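PDB 1Y9Q: transcriptional regulator, HTH_3 family, which probably regulates transcription by binding DNA through a helix-turn-helix domain, and holds a zinc ion with bound D-methionine in its cupin domain. Local coordinates for residues Ile127-Lys138 with Ala165-Ile176; Lys9-Arg20 with Ile44-Thr52. One frame throughout, in Å; residues are numbered along the deposited sequence.

Contact 1 and contact 2 belong to different domains, their centres about 29 Å apart on opposite sides of the chain's centre, and no secondary-structure element is shared. Contact 1 pairs strands of the cupin domain: backbone hydrogen bonds run along it, its inward side chains are buried, two of them, Glu-128 and Asn-175, at the site of a zinc ion and D-methionine, and its outward ones are mostly partly exposed. Contact 2 lies in the helical N-terminal domain, where helix 5-22 meets the end of helix 38-45 and the loop after it. There side chains do the joining: a few buried apolar groups, flanked by a two-bond salt bridge. Only contact 1 reaches the metal site.

Contact 1. Residues Ile127-Lys138 with Ala165-Ile176; sequences IEYIHVLEGIMK and AAVTEKAVFQNI. With ZN (zinc ion), chain B; MED (D-methionine), chain C.
Phe-173 and Met-137, a selenomethionine, meet inside the cupin beta-barrel, where 127-138 and 165-176 pair as antiparallel strands that pass from one sheet to the other. Met-137 CE lies over one face of the Phe-173 ring, 3.8 Å from its centroid and offset toward the rim. The selenium lies over the ring too, with SE 3.5 Å from Phe-173 CD2, a Met-aromatic contact. The bend of Met-137 at chi3 (-67°) brings its methyl over the ring. Ile-130 reaches the same ring obliquely, its CD1 3.7 Å from Phe-173 CE1.

Farther along this inner face, Glu-128 extends to the zinc ion, which its OE2 binds together with His-122, His-162, Tyr-164 and the N and O of D-methionine. Asn-175 packs beside that carboxylate, the two flat groups turned 54° apart, and also borders the ligand.

On the other face, Tyr-129 and Ile-176 touch through their CB atoms. A classic beta bulge interrupts the pairing: Leu-133 N and Glu-134 N both donate to Val-172 O, from the same face of its carbonyl plane. Past it, Ile-136 O likewise takes two bonds, from Val-167 N and Thr-168 N, while Ile-136 CG2 packs 3.7 Å from Val-167 CB. Beyond these, Lys-138 lies along Ala-165, with Lys-138 CG a tight 3.5 Å from Ala-165 CB. Thr-168 OG1 joins the two turns: it donates to Lys-170 O at 2.6 Å and accepts an almost straight bond from Ile-136 N (177°), 3.1 Å away.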
loop_
_atom_site.group_PDB
_atom_site.type_symbol
_atom_site.label_atom_id
_atom_site.label_comp_id
_atom_site.label_asym_id
_atom_site.label_seq_id
_atom_site.Cartn_x
_atom_site.Cartn_y
_atom_site.Cartn_z
ATOM N N ILE A 127 -12.047 11.795 -3.439
ATOM C CA ILE A 127 -12.358 10.956 -4.594
ATOM C C ILE A 127 -11.414 11.233 -5.770
ATOM O O ILE A 127 -11.033 12.376 -6.015
ATOM C CB ILE A 127 -13.829 11.207 -5.025
ATOM C CG1 ILE A 127 -14.774 10.672 -3.941
ATOM C CG2 ILE A 127 -14.112 10.584 -6.395
ATOM C CD1 ILE A 127 -16.216 11.133 -4.092
ATOM N N GLU A 128 -11.024 10.185 -6.491
ATOM C CA GLU A 128 -10.142 10.369 -7.641
ATOM C C GLU A 128 -10.761 9.892 -8.935
ATOM O O GLU A 128 -11.515 8.914 -8.951
ATOM C CB GLU A 128 -8.814 9.630 -7.441
ATOM C CG GLU A 128 -7.860 10.321 -6.497
ATOM C CD GLU A 128 -6.500 9.653 -6.463
ATOM O OE1 GLU A 128 -5.953 9.360 -7.545
ATOM O OE2 GLU A 128 -5.978 9.431 -5.356
ATOM N N TYR A 129 -10.434 10.606 -10.012
ATOM C CA TYR A 129 -10.871 10.283 -11.364
ATOM C C TYR A 129 -9.594 10.009 -12.154
ATOM O O TYR A 129 -8.586 10.692 -11.964
ATOM C CB TYR A 129 -11.582 11.465 -12.021
ATOM C CG TYR A 129 -12.953 11.761 -11.477
ATOM C CD1 TYR A 129 -14.094 11.385 -12.184
ATOM C CD2 TYR A 129 -13.114 12.435 -10.267
ATOM C CE1 TYR A 129 -15.366 11.671 -11.704
ATOM C CE2 TYR A 129 -14.390 12.724 -9.772
ATOM C CZ TYR A 129 -15.507 12.341 -10.499
ATOM O OH TYR A 129 -16.769 12.632 -10.037
ATOM N N ILE A 130 -9.651 9.022 -13.043
ATOM C CA ILE A 130 -8.504 8.655 -13.867
ATOM C C ILE A 130 -8.940 8.555 -15.326
ATOM O O ILE A 130 -9.983 7.975 -15.629
ATOM C CB ILE A 130 -7.936 7.266 -13.458
ATOM C CG1 ILE A 130 -7.512 7.262 -11.987
ATOM C CG2 ILE A 130 -6.767 6.901 -14.355
ATOM C CD1 ILE A 130 -6.288 8.095 -11.681
ATOM N N HIS A 131 -8.141 9.127 -16.222
ATOM C CA HIS A 131 -8.418 9.071 -17.655
ATOM C C HIS A 131 -7.075 8.812 -18.332
ATOM O O HIS A 131 -6.164 9.643 -18.265
ATOM C CB HIS A 131 -9.013 10.392 -18.154
ATOM C CG HIS A 131 -9.535 10.325 -19.556
ATOM N ND1 HIS A 131 -9.843 11.448 -20.291
ATOM C CD2 HIS A 131 -9.795 9.266 -20.362
ATOM C CE1 HIS A 131 -10.265 11.086 -21.491
ATOM N NE2 HIS A 131 -10.245 9.767 -21.558
ATOM N N VAL A 132 -6.945 7.646 -18.957
ATOM C CA VAL A 132 -5.698 7.274 -19.616
ATOM C C VAL A 132 -5.505 7.991 -20.947
ATOM O O VAL A 132 -6.306 7.845 -21.869
ATOM C CB VAL A 132 -5.628 5.748 -19.847
ATOM C CG1 VAL A 132 -4.249 5.366 -20.374
ATOM C CG2 VAL A 132 -5.906 5.010 -18.540
ATOM N N LEU A 133 -4.437 8.773 -21.037
ATOM C CA LEU A 133 -4.142 9.514 -22.258
ATOM C C LEU A 133 -3.267 8.701 -23.214
ATOM O O LEU A 133 -3.398 8.811 -24.435
ATOM C CB LEU A 133 -3.436 10.827 -21.916
ATOM C CG LEU A 133 -4.177 11.769 -20.960
ATOM C CD1 LEU A 133 -3.341 13.013 -20.710
ATOM C CD2 LEU A 133 -5.528 12.147 -21.559
ATOM N N GLU A 134 -2.388 7.877 -22.652
ATOM C CA GLU A 134 -1.484 7.071 -23.460
ATOM C C GLU A 134 -1.043 5.800 -22.749
ATOM O O GLU A 134 -0.832 5.797 -21.534
ATOM C CB GLU A 134 -0.242 7.890 -23.819
ATOM C CG GLU A 134 0.703 7.189 -24.785
ATOM C CD GLU A 134 2.094 7.790 -24.776
ATOM O OE1 GLU A 134 2.206 9.035 -24.821
ATOM O OE2 GLU A 134 3.077 7.018 -24.726
ATOM N N GLY A 135 -0.905 4.724 -23.518
ATOM C CA GLY A 135 -0.464 3.459 -22.966
ATOM C C GLY A 135 -1.501 2.648 -22.216
ATOM O O GLY A 135 -2.709 2.874 -22.322
ATOM N N ILE A 136 -1.004 1.681 -21.455
ATOM C CA ILE A 136 -1.836 0.796 -20.662
ATOM C C ILE A 136 -1.358 0.916 -19.219
ATOM O O ILE A 136 -0.157 0.913 -18.953
ATOM C CB ILE A 136 -1.688 -0.672 -21.133
ATOM C CG1 ILE A 136 -2.218 -0.815 -22.563
ATOM C CG2 ILE A 136 -2.433 -1.609 -20.187
ATOM C CD1 ILE A 136 -2.014 -2.196 -23.150
HETATM N N MSE A 137 -2.299 1.033 -18.291
HETATM C CA MSE A 137 -1.954 1.165 -16.882
HETATM C C MSE A 137 -2.971 0.415 -16.033
HETATM O O MSE A 137 -3.990 -0.043 -16.544
HETATM C CB MSE A 137 -1.963 2.644 -16.485
HETATM C CG MSE A 137 -3.371 3.206 -16.321
HETATM SE SE MSE A 137 -3.405 4.988 -15.603
HETATM C CE MSE A 137 -2.736 4.602 -13.820
ATOM N N LYS A 138 -2.684 0.275 -14.739
ATOM C CA LYS A 138 -3.617 -0.377 -13.828
ATOM C C LYS A 138 -3.758 0.473 -12.567
ATOM O O LYS A 138 -2.825 1.155 -12.166
ATOM C CB LYS A 138 -3.162 -1.802 -13.486
ATOM C CG LYS A 138 -1.722 -1.942 -13.030
ATOM C CD LYS A 138 -1.421 -3.413 -12.707
ATOM C CE LYS A 138 0.005 -3.621 -12.219
ATOM N NZ LYS A 138 0.249 -5.054 -11.886
ATOM N N ALA A 165 -0.049 1.906 -11.755
ATOM C CA ALA A 165 1.067 1.203 -12.367
ATOM C C ALA A 165 0.991 1.238 -13.887
ATOM O O ALA A 165 -0.072 1.039 -14.474
ATOM C CB ALA A 165 1.102 -0.243 -11.883
ATOM N N ALA A 166 2.126 1.505 -14.515
ATOM C CA ALA A 166 2.196 1.529 -15.967
ATOM C C ALA A 166 2.454 0.086 -16.383
ATOM O O ALA A 166 3.386 -0.545 -15.880
ATOM C CB ALA A 166 3.337 2.421 -16.421
ATOM N N VAL A 167 1.617 -0.451 -17.268
ATOM C CA VAL A 167 1.799 -1.822 -17.726
ATOM C C VAL A 167 2.728 -1.780 -18.935
ATOM O O VAL A 167 3.598 -2.642 -19.093
ATOM C CB VAL A 167 0.460 -2.480 -18.093
ATOM C CG1 VAL A 167 0.673 -3.960 -18.364
ATOM C CG2 VAL A 167 -0.532 -2.298 -16.950
ATOM N N THR A 168 2.528 -0.788 -19.797
ATOM C CA THR A 168 3.415 -0.597 -20.933
ATOM C C THR A 168 4.545 0.185 -20.274
ATOM O O THR A 168 4.345 0.744 -19.194
ATOM C CB THR A 168 2.760 0.250 -22.043
ATOM O OG1 THR A 168 2.092 1.378 -21.461
ATOM C CG2 THR A 168 1.757 -0.585 -22.822
ATOM N N GLU A 169 5.722 0.230 -20.888
ATOM C CA GLU A 169 6.834 0.953 -20.275
ATOM C C GLU A 169 6.451 2.373 -19.883
ATOM O O GLU A 169 6.896 2.886 -18.855
ATOM C CB GLU A 169 8.042 0.993 -21.210
ATOM C CG GLU A 169 8.717 -0.351 -21.399
ATOM C CD GLU A 169 8.944 -1.078 -20.088
ATOM O OE1 GLU A 169 9.505 -0.468 -19.157
ATOM O OE2 GLU A 169 8.561 -2.264 -19.990
ATOM N N LYS A 170 5.628 3.006 -20.706
ATOM C CA LYS A 170 5.191 4.365 -20.435
ATOM C C LYS A 170 3.673 4.461 -20.468
ATOM O O LYS A 170 3.009 3.763 -21.232
ATOM C CB LYS A 170 5.789 5.327 -21.464
ATOM C CG LYS A 170 5.271 6.756 -21.357
ATOM C CD LYS A 170 5.886 7.652 -22.423
ATOM C CE LYS A 170 5.354 9.071 -22.320
ATOM N NZ LYS A 170 5.974 9.996 -23.312
ATOM N N ALA A 171 3.132 5.323 -19.616
ATOM C CA ALA A 171 1.697 5.547 -19.545
ATOM C C ALA A 171 1.490 6.954 -19.021
ATOM O O ALA A 171 2.212 7.405 -18.133
ATOM C CB ALA A 171 1.044 4.543 -18.619
ATOM N N VAL A 172 0.518 7.649 -19.597
ATOM C CA VAL A 172 0.203 9.008 -19.194
ATOM C C VAL A 172 -1.285 9.045 -18.900
ATOM O O VAL A 172 -2.082 8.486 -19.654
ATOM C CB VAL A 172 0.513 10.015 -20.318
ATOM C CG1 VAL A 172 0.190 11.431 -19.852
ATOM C CG2 VAL A 172 1.979 9.908 -20.725
ATOM N N PHE A 173 -1.663 9.685 -17.798
ATOM C CA PHE A 173 -3.074 9.765 -17.445
ATOM C C PHE A 173 -3.414 11.042 -16.701
ATOM O O PHE A 173 -2.563 11.625 -16.030
ATOM C CB PHE A 173 -3.484 8.549 -16.601
ATOM C CG PHE A 173 -2.797 8.460 -15.255
ATOM C CD1 PHE A 173 -3.446 8.882 -14.099
ATOM C CD2 PHE A 173 -1.520 7.916 -15.142
ATOM C CE1 PHE A 173 -2.838 8.760 -12.848
ATOM C CE2 PHE A 173 -0.902 7.792 -13.898
ATOM C CZ PHE A 173 -1.564 8.214 -12.748
ATOM N N GLN A 174 -4.658 11.484 -16.841
ATOM C CA GLN A 174 -5.102 12.669 -16.140
ATOM C C GLN A 174 -5.645 12.184 -14.807
ATOM O O GLN A 174 -6.357 11.181 -14.749
ATOM C CB GLN A 174 -6.226 13.389 -16.888
ATOM C CG GLN A 174 -6.698 14.633 -16.136
ATOM C CD GLN A 174 -7.990 15.202 -16.672
ATOM O OE1 GLN A 174 -9.039 14.560 -16.605
ATOM N NE2 GLN A 174 -7.922 16.416 -17.211
ATOM N N ASN A 175 -5.305 12.891 -13.738
ATOM C CA ASN A 175 -5.782 12.521 -12.419
ATOM C C ASN A 175 -6.480 13.715 -11.782
ATOM O O ASN A 175 -5.861 14.749 -11.558
ATOM C CB ASN A 175 -4.603 12.055 -11.553
ATOM C CG ASN A 175 -5.027 11.602 -10.158
ATOM O OD1 ASN A 175 -6.091 11.007 -9.970
ATOM N ND2 ASN A 175 -4.174 11.861 -9.177
ATOM N N ILE A 176 -7.777 13.577 -11.524
ATOM C CA ILE A 176 -8.541 14.634 -10.870
ATOM C C ILE A 176 -8.719 14.193 -9.420
ATOM O O ILE A 176 -9.234 13.104 -9.165
ATOM C CB ILE A 176 -9.945 14.798 -11.496
ATOM C CG1 ILE A 176 -9.826 15.312 -12.929
ATOM C CG2 ILE A 176 -10.791 15.736 -10.646
ATOM C CD1 ILE A 176 -11.143 15.276 -13.680
HETATM ZN ZN ZN B . -3.999 9.099 -4.936
HETATM N N MED C . -3.391 10.956 -5.993
HETATM C CA MED C . -1.904 10.998 -6.108
HETATM C C MED C . -1.264 9.816 -5.369
HETATM O O MED C . -1.931 8.961 -4.768
HETATM C CB MED C . -1.515 11.010 -7.604
HETATM C CG MED C . -0.056 11.075 -8.008
HETATM S SD MED C . 0.517 12.726 -7.507
HETATM C CE MED C . -0.429 13.786 -8.508
HETATM O OXT MED C . -0.039 9.704 -5.357
HETATM O O HOH W 1 3.080 3.779 -24.062
#

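Contact 2. Residues Lys9-Arg20 with Ile44-Thr52; sequences KSQIANQLKNLR and IERGESSPT
Glu-45 reaches across helix 5-22 as a knob in a hole formed by Ala-13, Leu-16, Lys-17 and Arg-20, joining the first and third helices of the helix-turn-helix domain. Its extended chain crosses that of Arg-20 at about a right angle. Arg-20 bends at chi3 (67°), turning the side-on edge of its guanidinium to the carboxylate: NE donates to Glu-45 OE2 at 2.8 Å, nearly straight, and NH2 to the syn lone pair of Glu-45 OE1 at 3.0 Å. The two planes are 31° apart.

Ala-13 CB presses on the helix end, 3.0 Å from Ile-44 O; Gly-47, with positive phi, closes that end in a Schellman motif. Toward helix 53-63, Ile-44 CG2, anti to its backbone N, meets Leu-16 CD2 (3.7 Å) and Ile-12 CG2, which also touches Pro-51 CG. Lys-9 stretches along the loop, its CE 3.6 Å from Ser-50 CB; Ser-50 OG is hydrogen-bonded to Asp-86 OD1.

Arg-20 NH1 also donates a hydrogen bond to Leu-25 O, so three nitrogens fix the guanidinium's rotation, and the paired charges probably favour an ionised Glu-45 beside an apolar patch.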
loop_
_atom_site.group_PDB
_atom_site.type_symbol
_atom_site.label_atom_id
_atom_site.label_comp_id
_atom_site.label_asym_id
_atom_site.label_seq_id
_atom_site.Cartn_x
_atom_site.Cartn_y
_atom_site.Cartn_z
ATOM N N LYS A 9 13.886 20.252 -1.163
ATOM C CA LYS A 9 13.891 20.030 0.274
ATOM C C LYS A 9 13.544 21.283 1.057
ATOM O O LYS A 9 12.734 21.230 1.979
ATOM C CB LYS A 9 15.260 19.523 0.742
ATOM C CG LYS A 9 15.657 18.175 0.189
ATOM C CD LYS A 9 16.978 17.712 0.788
ATOM C CE LYS A 9 17.402 16.370 0.210
ATOM N NZ LYS A 9 18.675 15.895 0.814
ATOM N N SER A 10 14.156 22.409 0.697
ATOM C CA SER A 10 13.890 23.652 1.415
ATOM C C SER A 10 12.459 24.131 1.211
ATOM O O SER A 10 11.819 24.615 2.150
ATOM C CB SER A 10 14.874 24.746 0.990
ATOM O OG SER A 10 14.703 25.101 -0.366
ATOM N N GLN A 11 11.953 23.998 -0.009
ATOM C CA GLN A 11 10.585 24.417 -0.290
ATOM C C GLN A 11 9.598 23.635 0.575
ATOM O O GLN A 11 8.724 24.215 1.218
ATOM C CB GLN A 11 10.249 24.207 -1.767
ATOM C CG GLN A 11 8.754 24.213 -2.054
ATOM C CD GLN A 11 8.075 25.523 -1.692
ATOM O OE1 GLN A 11 6.883 25.545 -1.374
ATOM N NE2 GLN A 11 8.821 26.623 -1.755
ATOM N N ILE A 12 9.739 22.316 0.585
ATOM C CA ILE A 12 8.848 21.472 1.374
ATOM C C ILE A 12 9.048 21.683 2.869
ATOM O O ILE A 12 8.087 21.750 3.635
ATOM C CB ILE A 12 9.068 19.973 1.055
ATOM C CG1 ILE A 12 8.751 19.703 -0.417
ATOM C CG2 ILE A 12 8.185 19.107 1.947
ATOM C CD1 ILE A 12 7.344 20.085 -0.823
ATOM N N ALA A 13 10.306 21.783 3.283
ATOM C CA ALA A 13 10.622 21.978 4.693
ATOM C C ALA A 13 9.938 23.223 5.249
ATOM O O ALA A 13 9.222 23.162 6.260
ATOM C CB ALA A 13 12.142 22.090 4.877
ATOM N N ASN A 14 10.155 24.354 4.583
ATOM C CA ASN A 14 9.571 25.607 5.038
ATOM C C ASN A 14 8.041 25.653 5.009
ATOM O O ASN A 14 7.419 26.116 5.964
ATOM C CB ASN A 14 10.139 26.786 4.238
ATOM C CG ASN A 14 11.648 26.947 4.421
ATOM O OD1 ASN A 14 12.198 26.603 5.469
ATOM N ND2 ASN A 14 12.316 27.488 3.404
ATOM N N GLN A 15 7.425 25.180 3.931
ATOM C CA GLN A 15 5.960 25.225 3.859
ATOM C C GLN A 15 5.304 24.222 4.806
ATOM O O GLN A 15 4.257 24.514 5.383
ATOM C CB GLN A 15 5.474 24.999 2.426
ATOM C CG GLN A 15 3.946 25.167 2.234
ATOM C CD GLN A 15 3.411 26.528 2.679
ATOM O OE1 GLN A 15 4.173 27.435 3.025
ATOM N NE2 GLN A 15 2.090 26.673 2.666
ATOM N N LEU A 16 5.920 23.056 4.988
ATOM C CA LEU A 16 5.361 22.062 5.903
ATOM C C LEU A 16 5.292 22.661 7.297
ATOM O O LEU A 16 4.295 22.515 8.001
ATOM C CB LEU A 16 6.223 20.800 5.948
ATOM C CG LEU A 16 5.887 19.825 7.090
ATOM C CD1 LEU A 16 4.398 19.477 7.065
ATOM C CD2 LEU A 16 6.742 18.563 6.966
ATOM N N LYS A 17 6.363 23.335 7.688
ATOM C CA LYS A 17 6.422 23.966 8.999
ATOM C C LYS A 17 5.328 25.028 9.102
ATOM O O LYS A 17 4.628 25.111 10.107
ATOM C CB LYS A 17 7.799 24.602 9.211
ATOM C CG LYS A 17 8.063 25.051 10.639
ATOM C CD LYS A 17 9.456 25.656 10.766
ATOM C CE LYS A 17 9.742 26.105 12.191
ATOM N NZ LYS A 17 11.132 26.633 12.324
ATOM N N ASN A 18 5.174 25.832 8.054
ATOM C CA ASN A 18 4.153 26.875 8.057
ATOM C C ASN A 18 2.771 26.242 8.217
ATOM O O ASN A 18 1.991 26.645 9.079
ATOM C CB ASN A 18 4.197 27.678 6.758
ATOM C CG ASN A 18 3.394 28.958 6.843
ATOM O OD1 ASN A 18 2.210 28.943 7.206
ATOM N ND2 ASN A 18 4.029 30.076 6.503
ATOM N N LEU A 19 2.472 25.249 7.382
ATOM C CA LEU A 19 1.183 24.568 7.452
ATOM C C LEU A 19 0.941 24.006 8.849
ATOM O O LEU A 19 -0.151 24.167 9.410
ATOM C CB LEU A 19 1.114 23.437 6.415
ATOM C CG LEU A 19 1.077 23.857 4.938
ATOM C CD1 LEU A 19 1.165 22.624 4.039
ATOM C CD2 LEU A 19 -0.218 24.632 4.664
ATOM N N ARG A 20 1.958 23.365 9.420
ATOM C CA ARG A 20 1.833 22.776 10.754
ATOM C C ARG A 20 1.615 23.839 11.827
ATOM O O ARG A 20 0.682 23.749 12.622
ATOM C CB ARG A 20 3.084 21.955 11.104
ATOM C CG ARG A 20 3.024 21.315 12.490
ATOM C CD ARG A 20 4.199 20.389 12.758
ATOM N NE ARG A 20 5.477 21.098 12.853
ATOM C CZ ARG A 20 5.874 21.802 13.908
ATOM N NH1 ARG A 20 5.096 21.907 14.976
ATOM N NH2 ARG A 20 7.063 22.392 13.901
ATOM N N ILE A 44 12.348 16.332 7.807
ATOM C CA ILE A 44 11.817 17.030 6.644
ATOM C C ILE A 44 11.815 18.536 6.872
ATOM O O ILE A 44 12.233 19.304 6.003
ATOM C CB ILE A 44 10.375 16.569 6.313
ATOM C CG1 ILE A 44 10.391 15.109 5.852
ATOM C CG2 ILE A 44 9.779 17.459 5.225
ATOM C CD1 ILE A 44 9.004 14.499 5.654
ATOM N N GLU A 45 11.343 18.962 8.039
ATOM C CA GLU A 45 11.297 20.385 8.340
ATOM C C GLU A 45 12.693 20.997 8.458
ATOM O O GLU A 45 12.854 22.203 8.290
ATOM C CB GLU A 45 10.503 20.651 9.625
ATOM C CG GLU A 45 9.033 20.257 9.548
ATOM C CD GLU A 45 8.190 20.887 10.654
ATOM O OE1 GLU A 45 8.761 21.289 11.692
ATOM O OE2 GLU A 45 6.952 20.972 10.487
ATOM N N ARG A 46 13.700 20.174 8.742
ATOM C CA ARG A 46 15.070 20.679 8.851
ATOM C C ARG A 46 15.811 20.593 7.520
ATOM O O ARG A 46 16.966 21.008 7.417
ATOM C CB ARG A 46 15.860 19.906 9.911
ATOM C CG ARG A 46 15.486 20.243 11.343
ATOM C CD ARG A 46 16.558 19.753 12.307
ATOM N NE ARG A 46 16.699 18.300 12.291
ATOM C CZ ARG A 46 15.822 17.460 12.830
ATOM N NH1 ARG A 46 14.738 17.928 13.435
ATOM N NH2 ARG A 46 16.025 16.151 12.762
ATOM N N GLY A 47 15.143 20.050 6.507
ATOM C CA GLY A 47 15.761 19.916 5.200
ATOM C C GLY A 47 16.789 18.801 5.151
ATOM O O GLY A 47 17.711 18.833 4.337
ATOM N N GLU A 48 16.626 17.806 6.014
ATOM C CA GLU A 48 17.559 16.685 6.069
ATOM C C GLU A 48 17.175 15.487 5.215
ATOM O O GLU A 48 18.043 14.723 4.788
ATOM C CB GLU A 48 17.742 16.237 7.514
ATOM C CG GLU A 48 18.619 17.162 8.325
ATOM C CD GLU A 48 18.650 16.791 9.789
ATOM O OE1 GLU A 48 18.699 15.579 10.096
ATOM O OE2 GLU A 48 18.635 17.713 10.631
ATOM N N SER A 49 15.884 15.307 4.970
ATOM C CA SER A 49 15.442 14.185 4.156
ATOM C C SER A 49 14.497 14.654 3.066
ATOM O O SER A 49 13.660 15.531 3.287
ATOM C CB SER A 49 14.738 13.134 5.013
ATOM O OG SER A 49 13.375 13.465 5.203
ATOM N N SER A 50 14.644 14.063 1.888
ATOM C CA SER A 50 13.813 14.389 0.736
ATOM C C SER A 50 12.598 13.467 0.717
ATOM O O SER A 50 12.717 12.269 0.455
ATOM C CB SER A 50 14.620 14.209 -0.551
ATOM O OG SER A 50 15.248 12.935 -0.566
ATOM N N PRO A 51 11.410 14.014 0.998
ATOM C CA PRO A 51 10.198 13.197 1.005
ATOM C C PRO A 51 9.753 12.744 -0.380
ATOM O O PRO A 51 9.975 13.424 -1.377
ATOM C CB PRO A 51 9.177 14.107 1.675
ATOM C CG PRO A 51 9.615 15.469 1.229
ATOM C CD PRO A 51 11.114 15.401 1.399
ATOM N N THR A 52 9.133 11.575 -0.429
ATOM C CA THR A 52 8.641 11.041 -1.688
ATOM C C THR A 52 7.259 11.638 -1.908
ATOM O O THR A 52 6.673 12.224 -0.993
ATOM C CB THR A 52 8.501 9.519 -1.622
ATOM O OG1 THR A 52 7.597 9.176 -0.564
ATOM C CG2 THR A 52 9.855 8.871 -1.355
HETATM O O HOH W 2 12.388 24.793 7.740
#